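PDB 2Q02: putative cytoplasmic protein from Salmonella typhimurium LT2, which is of unknown function but binds a zinc ion in a TIM barrel and may act as an isomerase. Local coordinates for residues F33-L38 / G64-T69; V68-V73 / V97-L102; I188-I193 / E234-R239; V196-V201 / Y242-F247. One frame throughout, in Å; residues are numbered along the deposited sequence.

In the fold
All four contacts belong to one closed barrel of eight parallel strands. Along the chain, contact 1 comes first and contact 2 follows on the same strand, 66-73, sharing V68 and T69; their centres lie about 10 Å apart. Contacts 3 and 4 come later, and their segments alternate. Contact 4 joins strands 193-198 and 242-244. Contact 3 joins the turns that lead into these two strands, its centre about 18 Å from that of contact 4. Contacts 1 and 4, with centres about 15 Å apart, meet through E37 and H197. Contact 3 does not touch contacts 1 or 2. Contacts 1, 2 and 4 pair neighbouring barrel strands; contact 4 supplies two zinc ligands, and E37 braces one.

Contact 1. Residues F33-L38 / G64-T69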
# COMPACT_ATOMS: atom_id res chain seq x y z
N PHE A 33 11.47 -1.92 13.75
CA PHE A 33 11.25 -1.32 12.43
C PHE A 33 11.06 0.17 12.62
O PHE A 33 10.78 0.63 13.71
CB PHE A 33 10.04 -1.95 11.72
CG PHE A 33 10.19 -3.42 11.53
CD1 PHE A 33 11.12 -3.92 10.63
CD2 PHE A 33 9.46 -4.32 12.32
CE1 PHE A 33 11.29 -5.29 10.48
CE2 PHE A 33 9.64 -5.68 12.18
CZ PHE A 33 10.55 -6.17 11.26
N ASN A 34 11.22 0.92 11.54
CA ASN A 34 11.19 2.38 11.61
C ASN A 34 10.25 3.01 10.56
O ASN A 34 10.35 4.19 10.27
CB ASN A 34 12.60 2.94 11.46
CG ASN A 34 13.25 2.58 10.10
OD1 ASN A 34 12.58 2.19 9.14
ND2 ASN A 34 14.56 2.72 10.04
N LYS A 35 9.33 2.21 10.04
CA LYS A 35 8.39 2.65 9.01
C LYS A 35 6.99 2.13 9.27
O LYS A 35 6.82 0.97 9.63
CB LYS A 35 8.86 2.19 7.63
CG LYS A 35 10.15 2.89 7.17
CD LYS A 35 10.76 2.32 5.88
CE LYS A 35 11.90 3.19 5.40
NZ LYS A 35 12.87 3.19 6.48
N VAL A 36 6.00 3.00 9.08
CA VAL A 36 4.58 2.61 9.11
C VAL A 36 3.79 3.30 8.03
O VAL A 36 4.27 4.22 7.39
CB VAL A 36 3.87 2.98 10.45
CG1 VAL A 36 4.46 2.21 11.60
CG2 VAL A 36 3.95 4.50 10.72
N GLU A 37 2.56 2.86 7.86
CA GLU A 37 1.56 3.52 7.04
C GLU A 37 0.33 3.74 7.91
O GLU A 37 -0.09 2.83 8.64
CB GLU A 37 1.15 2.63 5.86
CG GLU A 37 2.23 2.35 4.83
CD GLU A 37 1.71 1.54 3.66
OE1 GLU A 37 1.75 0.28 3.77
OE2 GLU A 37 1.22 2.16 2.67
N LEU A 38 -0.26 4.92 7.81
CA LEU A 38 -1.56 5.18 8.43
C LEU A 38 -2.68 5.03 7.38
O LEU A 38 -2.41 4.82 6.20
CB LEU A 38 -1.58 6.56 9.11
CG LEU A 38 -0.71 6.73 10.36
CD1 LEU A 38 -0.83 8.13 10.91
CD2 LEU A 38 -1.03 5.72 11.44
N GLY A 64 10.61 6.81 16.91
CA GLY A 64 11.59 6.80 15.82
C GLY A 64 11.06 6.25 14.50
O GLY A 64 11.77 5.54 13.80
N LEU A 65 9.81 6.61 14.16
CA LEU A 65 9.12 6.07 12.99
C LEU A 65 8.92 7.12 11.93
O LEU A 65 8.62 8.28 12.24
CB LEU A 65 7.75 5.52 13.36
CG LEU A 65 7.73 4.52 14.51
CD1 LEU A 65 6.31 4.05 14.77
CD2 LEU A 65 8.66 3.33 14.24
N GLU A 66 9.09 6.71 10.68
CA GLU A 66 8.66 7.48 9.52
C GLU A 66 7.28 6.98 9.10
O GLU A 66 7.08 5.80 8.88
CB GLU A 66 9.63 7.30 8.34
CG GLU A 66 9.01 7.60 6.97
CD GLU A 66 10.03 7.78 5.83
OE1 GLU A 66 10.95 6.92 5.67
OE2 GLU A 66 9.89 8.78 5.07
N ILE A 67 6.32 7.89 8.97
CA ILE A 67 5.04 7.55 8.38
C ILE A 67 5.21 7.65 6.87
O ILE A 67 5.32 8.74 6.33
CB ILE A 67 3.93 8.49 8.87
CG1 ILE A 67 3.76 8.36 10.38
CG2 ILE A 67 2.60 8.19 8.11
CD1 ILE A 67 2.90 9.42 11.01
N VAL A 68 5.24 6.51 6.18
CA VAL A 68 5.62 6.48 4.78
C VAL A 68 4.45 6.86 3.89
O VAL A 68 4.61 7.65 2.96
CB VAL A 68 6.16 5.09 4.33
CG1 VAL A 68 6.49 5.11 2.85
CG2 VAL A 68 7.39 4.66 5.18
N THR A 69 3.27 6.28 4.14
CA THR A 69 2.10 6.71 3.37
C THR A 69 0.86 6.83 4.21
O THR A 69 0.81 6.37 5.35
CB THR A 69 1.72 5.74 2.19
OG1 THR A 69 0.91 4.66 2.68
CG2 THR A 69 2.95 5.17 1.51
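The second and third strands of the TIM barrel pair here in parallel, at the two ends of the beta-alpha-beta unit 35-39, 53-62, 66-73. E37 and T69 lie side by side and point the same way, into the barrel. T69 OG1 donates to E37 OE2, on the anti lone pair of the carboxylate. Backbone bonds join the segments: E66 N to N34 O, V36 N to E66 O, and V68 N to V36 O at 2.8 Å. L38 N then bonds T69 O at 3.0 Å, with a more bent N-H angle of 146°. On the opposite face, V36 CG2 packs on I67 CG1 at 3.9 Å, and L38 CD1 touches I67 CD1. V36 CG1 meets L65 CD1 at 4.1 Å, the two side chains crossing at about a right angle. K35 runs alongside E66, but K35 NZ stays 4.3 Å from E66 OE1. That amine instead bonds N34 OD1 and the backbone O of T7. E37 OE2 also accepts from N71 ND2 and from NE2 of the zinc ligand H197. Three donors thus grip one buried oxygen, which should fix the carboxylate and, through it, the histidine ring.

Contact 2. Residues V68-V73 / V97-L102; sequences VTINAV and VGARAL
L102 and I70 make the first shell of this contact on the side of the barrel that faces the helices. L102 CD1 sits against I70 CG2 at 3.8 Å and also close to I70 O. The other branch, L102 CD2, meets V73 CG2 at 3.6 Å, where the two side chains cross at about a right angle. L102 CG is anti to its backbone N (chi1 170°), and its two methyls divide between these partners. Further back, I70 CG1 and CD1 both rest on A99 CB at 3.9 Å. I70 CD1 also meets V97 CG2 tip to tip, at 4.0 Å. On the inner face only small groups meet: T69 CG2 lies 4.0 Å from A101 CB. Just before strand 101-104, the R100 guanidinium has V68 CG1 over one face, toward its rim.

Two backbone bonds set the register. I70 N bonds A101 O at 2.9 Å, while the bond from A101 N to V68 O is weak and bent. Before strand 101-104, G98 ends helix 81-97 in a Schellman motif, with positive phi. Outside the pair, A94 of that helix packs on I70 and L90 on L102. Strand 66-73, helix 81-97 and strand 101-104 form the parallel beta-alpha-beta unit that is repeated around a TIM barrel.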
# COMPACT_ATOMS: atom_id res chain seq x y z
N VAL A 68 5.24 6.51 6.18
CA VAL A 68 5.62 6.48 4.78
C VAL A 68 4.45 6.86 3.89
O VAL A 68 4.61 7.65 2.96
CB VAL A 68 6.16 5.09 4.33
CG1 VAL A 68 6.49 5.11 2.85
CG2 VAL A 68 7.39 4.66 5.18
N THR A 69 3.27 6.28 4.14
CA THR A 69 2.10 6.71 3.37
C THR A 69 0.86 6.83 4.21
O THR A 69 0.81 6.37 5.35
CB THR A 69 1.72 5.74 2.19
OG1 THR A 69 0.91 4.66 2.68
CG2 THR A 69 2.95 5.17 1.51
N ILE A 70 -0.14 7.45 3.59
CA ILE A 70 -1.52 7.31 4.00
C ILE A 70 -2.31 6.58 2.91
O ILE A 70 -2.14 6.83 1.73
CB ILE A 70 -2.12 8.69 4.31
CG1 ILE A 70 -1.45 9.22 5.59
CG2 ILE A 70 -3.64 8.61 4.46
CD1 ILE A 70 -1.82 10.62 5.94
N ASN A 71 -3.12 5.63 3.34
CA ASN A 71 -4.06 4.90 2.47
C ASN A 71 -5.48 5.33 2.85
O ASN A 71 -5.85 5.16 4.01
CB ASN A 71 -4.01 3.39 2.72
CG ASN A 71 -2.71 2.76 2.27
OD1 ASN A 71 -2.68 2.13 1.21
ND2 ASN A 71 -1.63 2.92 3.07
N ALA A 72 -6.30 5.83 1.91
CA ALA A 72 -5.99 6.03 0.49
C ALA A 72 -7.11 6.86 -0.09
O ALA A 72 -8.17 6.94 0.51
CB ALA A 72 -5.89 4.71 -0.26
N VAL A 73 -6.85 7.49 -1.25
CA VAL A 73 -7.89 8.14 -2.02
C VAL A 73 -8.61 7.10 -2.88
O VAL A 73 -7.95 6.34 -3.59
CB VAL A 73 -7.35 9.13 -3.03
CG1 VAL A 73 -8.54 9.78 -3.81
CG2 VAL A 73 -6.49 10.16 -2.35
N VAL A 97 0.58 14.92 9.63
CA VAL A 97 1.28 13.85 10.38
C VAL A 97 2.73 13.67 9.92
O VAL A 97 3.49 12.98 10.57
CB VAL A 97 0.56 12.47 10.31
CG1 VAL A 97 -0.88 12.60 10.83
CG2 VAL A 97 0.61 11.87 8.90
N GLY A 98 3.09 14.29 8.81
CA GLY A 98 4.43 14.14 8.24
C GLY A 98 4.56 12.93 7.31
O GLY A 98 5.66 12.39 7.13
N ALA A 99 3.44 12.51 6.71
CA ALA A 99 3.46 11.41 5.76
C ALA A 99 4.08 11.84 4.43
O ALA A 99 3.81 12.93 3.90
CB ALA A 99 2.07 10.86 5.54
N ARG A 100 4.92 10.97 3.90
CA ARG A 100 5.66 11.23 2.68
C ARG A 100 4.76 11.15 1.44
O ARG A 100 4.90 11.93 0.50
CB ARG A 100 6.75 10.15 2.56
CG ARG A 100 7.70 10.31 1.38
CD ARG A 100 8.99 9.48 1.62
NE ARG A 100 9.00 8.19 0.91
CZ ARG A 100 9.78 7.16 1.23
NH1 ARG A 100 10.63 7.21 2.26
NH2 ARG A 100 9.71 6.06 0.51
N ALA A 101 3.85 10.18 1.45
CA ALA A 101 3.08 9.87 0.27
C ALA A 101 1.60 9.63 0.63
O ALA A 101 1.26 9.31 1.80
CB ALA A 101 3.66 8.62 -0.41
N LEU A 102 0.74 9.81 -0.37
CA LEU A 102 -0.65 9.42 -0.27
C LEU A 102 -0.96 8.46 -1.42
O LEU A 102 -0.55 8.67 -2.58
CB LEU A 102 -1.59 10.63 -0.27
CG LEU A 102 -3.11 10.47 -0.39
CD1 LEU A 102 -3.69 9.82 0.84
CD2 LEU A 102 -3.75 11.80 -0.61

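Contact 3. Residues I188-I193 / E234-R239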
# COMPACT_ATOMS: atom_id res chain seq x y z
N ILE A 188 7.96 -3.80 -17.11
CA ILE A 188 7.89 -3.01 -15.87
C ILE A 188 9.16 -2.22 -15.62
O ILE A 188 10.27 -2.71 -15.83
CB ILE A 188 7.57 -3.88 -14.62
CG1 ILE A 188 6.97 -3.00 -13.50
CG2 ILE A 188 8.80 -4.65 -14.12
CD1 ILE A 188 5.51 -2.67 -13.73
N ASP A 189 8.98 -0.99 -15.15
CA ASP A 189 10.10 -0.17 -14.72
C ASP A 189 10.22 -0.19 -13.19
O ASP A 189 9.39 0.38 -12.48
CB ASP A 189 9.92 1.26 -15.23
CG ASP A 189 11.22 1.95 -15.44
OD1 ASP A 189 12.21 1.54 -14.79
OD2 ASP A 189 11.24 2.90 -16.27
N ILE A 190 11.26 -0.88 -12.71
CA ILE A 190 11.47 -1.11 -11.28
C ILE A 190 11.72 0.18 -10.53
O ILE A 190 11.28 0.35 -9.38
CB ILE A 190 12.68 -2.03 -11.05
CG1 ILE A 190 12.29 -3.48 -11.36
CG2 ILE A 190 13.28 -1.89 -9.63
CD1 ILE A 190 11.17 -4.08 -10.45
N SER A 191 12.41 1.10 -11.19
CA SER A 191 12.72 2.38 -10.61
C SER A 191 11.47 3.24 -10.38
O SER A 191 11.51 4.15 -9.55
CB SER A 191 13.72 3.13 -11.52
OG SER A 191 13.04 3.77 -12.59
N ALA A 192 10.39 2.96 -11.11
CA ALA A 192 9.13 3.72 -11.01
C ALA A 192 8.07 3.00 -10.17
O ALA A 192 6.86 3.32 -10.27
CB ALA A 192 8.57 3.98 -12.39
N ILE A 193 8.53 2.03 -9.39
CA ILE A 193 7.72 1.36 -8.39
C ILE A 193 8.10 2.03 -7.07
O ILE A 193 9.25 1.91 -6.62
CB ILE A 193 8.04 -0.17 -8.32
CG1 ILE A 193 7.48 -0.88 -9.55
CG2 ILE A 193 7.45 -0.81 -7.06
CD1 ILE A 193 8.03 -2.29 -9.70
N GLU A 234 13.97 -8.08 -6.22
CA GLU A 234 15.35 -8.00 -5.77
C GLU A 234 16.35 -8.24 -6.90
O GLU A 234 17.37 -7.53 -7.01
CB GLU A 234 15.62 -8.99 -4.63
CG GLU A 234 15.03 -8.59 -3.28
CD GLU A 234 15.30 -7.14 -2.91
OE1 GLU A 234 16.45 -6.82 -2.52
OE2 GLU A 234 14.34 -6.35 -2.99
N ASN A 235 16.06 -9.24 -7.74
CA ASN A 235 16.94 -9.58 -8.85
C ASN A 235 16.92 -8.50 -9.93
O ASN A 235 17.96 -8.24 -10.55
CB ASN A 235 16.59 -10.95 -9.41
CG ASN A 235 16.98 -12.08 -8.46
OD1 ASN A 235 18.08 -12.09 -7.90
ND2 ASN A 235 16.09 -13.03 -8.26
N MSE A 236 15.77 -7.85 -10.12
CA MSE A 236 15.63 -6.75 -11.09
C MSE A 236 16.05 -5.38 -10.52
O MSE A 236 15.96 -4.37 -11.22
CB MSE A 236 14.21 -6.68 -11.61
CG MSE A 236 13.72 -7.89 -12.41
SE MSE A 236 11.75 -7.66 -12.69
CE MSE A 236 11.77 -5.98 -13.68
N GLY A 237 16.50 -5.37 -9.27
CA GLY A 237 17.20 -4.22 -8.69
C GLY A 237 16.39 -3.34 -7.75
O GLY A 237 16.81 -2.24 -7.43
N TYR A 238 15.24 -3.81 -7.28
CA TYR A 238 14.41 -3.00 -6.36
C TYR A 238 15.09 -2.86 -5.01
O TYR A 238 15.38 -3.87 -4.37
CB TYR A 238 13.03 -3.64 -6.16
CG TYR A 238 12.08 -2.85 -5.28
CD1 TYR A 238 11.52 -1.66 -5.71
CD2 TYR A 238 11.71 -3.33 -4.02
CE1 TYR A 238 10.61 -0.94 -4.91
CE2 TYR A 238 10.80 -2.62 -3.21
CZ TYR A 238 10.26 -1.43 -3.66
OH TYR A 238 9.38 -0.72 -2.86
N ARG A 239 15.30 -1.61 -4.57
CA ARG A 239 15.84 -1.29 -3.25
C ARG A 239 14.85 -0.52 -2.39
O ARG A 239 15.25 0.11 -1.41
CB ARG A 239 17.11 -0.44 -3.40
CG ARG A 239 18.26 -1.14 -4.09
CD ARG A 239 18.87 -2.22 -3.19
NE ARG A 239 19.61 -3.21 -3.98
CZ ARG A 239 19.14 -4.38 -4.40
NH1 ARG A 239 17.90 -4.78 -4.10
NH2 ARG A 239 19.92 -5.19 -5.12
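I190 and M236, a selenomethionine, carry this contact between the turns that lead into strands 193-198 and 242-244. The two side chains approach at a slant. I190 CG1 meets M236 at two points, CE at 3.5 Å and CB at 3.7 Å. The selenomethionine bends at its last torsion (chi3 60°), which turns CE against both I188 and I190. On I188, it is CG2 that M236 CE touches.

The other branch of I190 faces the opposing backbone. I190 CG2 sits 3.6 Å from Y238 N and 3.9 Å from Y238 CB, just past G237. That glycine has positive phi and closes helix 226-235 in a Schellman motif.

Y238 CG is anti to the backbone N (chi1 -178°), which sends CG out on the side of I193; the ring edge then reaches it. I193 O approaches the ring edge in plane, 3.6 Å from Y238 CE1. I193 CG2 touches the same CE1 at 3.8 Å, the two side chains crossing at about a right angle. The hydroxyl is held outside the two segments, by the backbone O of I241, just ahead of strand 242-244. The Y238 ring also packs edge-to-face with Y242. L233 of helix 226-235 touches I190, I193 and Y238.

Across the two segments the contact is mainly apolar, with the carbonyls of I190 and I193 near the ring edge. The turns are probably held mainly by apolar packing, as no polar bond joins the two segments.

Contact 4. Residues V196-V201 / Y242-F247; sequences VHLSGV and YAFEPF. With ZN (zinc ion), chain E.
E245 reaches from the end of strand 242-244 to the zinc ion, which it shares with H197 of the neighbouring strand. Its CB lies over one face of the H197 ring, toward the rim, 4.1 Å from H197 CG. CG is anti to the backbone N (chi1 -174°), and the chain runs on extended. CD comes within 3.2 Å of H197 ND1. At the tip, E245 OE1 binds zinc at 2.1 Å, and H197 ND1 binds the same zinc at 2.1 Å. The carboxylate and imidazole planes stand 63° apart. E245 OE2 remains 3.4 Å from the metal and forms a salt bridge with R39, while R215 donates to OE1. H197 NE2 donates to E37.

Three backbone bonds set the two strands in parallel: A243 N to V196 O, L198 N to A243 O, and E245 N to L198 O at 2.8 Å. The last holds the backbone at E245, where the glutamate side chain begins. On the outer face, L198 CD1 packs between Y242 CB, at 3.8 Å, and F244 CE1, at 3.9 Å. E139 and D170 complete the protein ligands of the zinc. A metal site gathered at the C-terminal ends of the strands is typical of xylose isomerase-like TIM barrels.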
# COMPACT_ATOMS: atom_id res chain seq x y z
N VAL A 196 5.98 -1.41 -2.24
CA VAL A 196 5.41 -2.75 -2.43
C VAL A 196 4.61 -3.15 -1.20
O VAL A 196 5.06 -2.94 -0.07
CB VAL A 196 6.49 -3.82 -2.75
CG1 VAL A 196 5.86 -5.18 -2.88
CG2 VAL A 196 7.25 -3.46 -4.03
N HIS A 197 3.40 -3.67 -1.44
CA HIS A 197 2.50 -4.15 -0.41
C HIS A 197 2.48 -5.69 -0.46
O HIS A 197 2.18 -6.28 -1.51
CB HIS A 197 1.07 -3.63 -0.61
CG HIS A 197 0.82 -2.27 -0.05
ND1 HIS A 197 -0.39 -1.63 -0.19
CD2 HIS A 197 1.61 -1.41 0.63
CE1 HIS A 197 -0.34 -0.44 0.39
NE2 HIS A 197 0.87 -0.28 0.89
N LEU A 198 2.80 -6.31 0.68
CA LEU A 198 2.90 -7.74 0.81
C LEU A 198 1.78 -8.21 1.74
O LEU A 198 1.38 -7.52 2.70
CB LEU A 198 4.25 -8.17 1.39
CG LEU A 198 5.57 -7.76 0.71
CD1 LEU A 198 6.79 -8.18 1.57
CD2 LEU A 198 5.67 -8.34 -0.68
N SER A 199 1.26 -9.39 1.41
CA SER A 199 0.31 -10.11 2.22
C SER A 199 0.19 -11.47 1.58
O SER A 199 0.50 -11.63 0.39
CB SER A 199 -1.06 -9.42 2.30
OG SER A 199 -1.89 -9.77 1.23
N GLY A 200 -0.21 -12.45 2.37
CA GLY A 200 -0.36 -13.81 1.89
C GLY A 200 -1.82 -14.20 1.89
O GLY A 200 -2.61 -13.61 2.61
N VAL A 201 -2.15 -15.18 1.06
CA VAL A 201 -3.47 -15.83 1.05
C VAL A 201 -3.24 -17.33 1.05
O VAL A 201 -2.49 -17.81 0.21
CB VAL A 201 -4.23 -15.44 -0.21
CG1 VAL A 201 -5.37 -16.41 -0.52
CG2 VAL A 201 -4.73 -14.01 -0.09
N TYR A 242 9.27 -2.61 1.47
CA TYR A 242 8.27 -3.65 1.55
C TYR A 242 7.44 -3.38 2.80
O TYR A 242 7.97 -3.30 3.92
CB TYR A 242 8.95 -5.02 1.65
CG TYR A 242 9.70 -5.45 0.39
CD1 TYR A 242 9.00 -5.88 -0.74
CD2 TYR A 242 11.10 -5.46 0.35
CE1 TYR A 242 9.66 -6.27 -1.88
CE2 TYR A 242 11.79 -5.87 -0.80
CZ TYR A 242 11.04 -6.27 -1.91
OH TYR A 242 11.66 -6.68 -3.06
N ALA A 243 6.14 -3.24 2.59
CA ALA A 243 5.17 -2.94 3.65
C ALA A 243 4.18 -4.06 3.71
O ALA A 243 3.65 -4.45 2.68
CB ALA A 243 4.43 -1.63 3.35
N PHE A 244 3.93 -4.56 4.92
CA PHE A 244 3.00 -5.66 5.16
C PHE A 244 1.59 -5.09 5.33
O PHE A 244 1.38 -4.22 6.18
CB PHE A 244 3.44 -6.47 6.39
CG PHE A 244 4.67 -7.30 6.16
CD1 PHE A 244 4.62 -8.44 5.37
CD2 PHE A 244 5.90 -6.92 6.71
CE1 PHE A 244 5.77 -9.20 5.14
CE2 PHE A 244 7.06 -7.70 6.50
CZ PHE A 244 6.99 -8.83 5.70
N GLU A 245 0.65 -5.57 4.50
CA GLU A 245 -0.72 -5.04 4.44
C GLU A 245 -1.78 -6.17 4.38
O GLU A 245 -2.41 -6.39 3.35
CB GLU A 245 -0.89 -4.04 3.27
CG GLU A 245 -2.26 -3.31 3.25
CD GLU A 245 -2.59 -2.63 1.91
OE1 GLU A 245 -2.30 -3.21 0.84
OE2 GLU A 245 -3.15 -1.52 1.92
N PRO A 246 -1.97 -6.88 5.48
CA PRO A 246 -3.11 -7.78 5.57
C PRO A 246 -4.45 -7.04 5.79
O PRO A 246 -4.46 -5.91 6.28
CB PRO A 246 -2.76 -8.64 6.78
CG PRO A 246 -1.99 -7.75 7.63
CD PRO A 246 -1.16 -6.93 6.70
N PHE A 247 -5.57 -7.69 5.41
CA PHE A 247 -6.94 -7.12 5.53
C PHE A 247 -7.97 -7.98 6.28
O PHE A 247 -9.03 -7.47 6.68
CB PHE A 247 -7.51 -6.89 4.13
CG PHE A 247 -7.16 -5.59 3.53
CD1 PHE A 247 -7.95 -4.48 3.77
CD2 PHE A 247 -6.06 -5.48 2.69
CE1 PHE A 247 -7.63 -3.25 3.21
CE2 PHE A 247 -5.74 -4.27 2.10
CZ PHE A 247 -6.53 -3.14 2.37
ZN ZN E . -2.13 -2.44 -1.14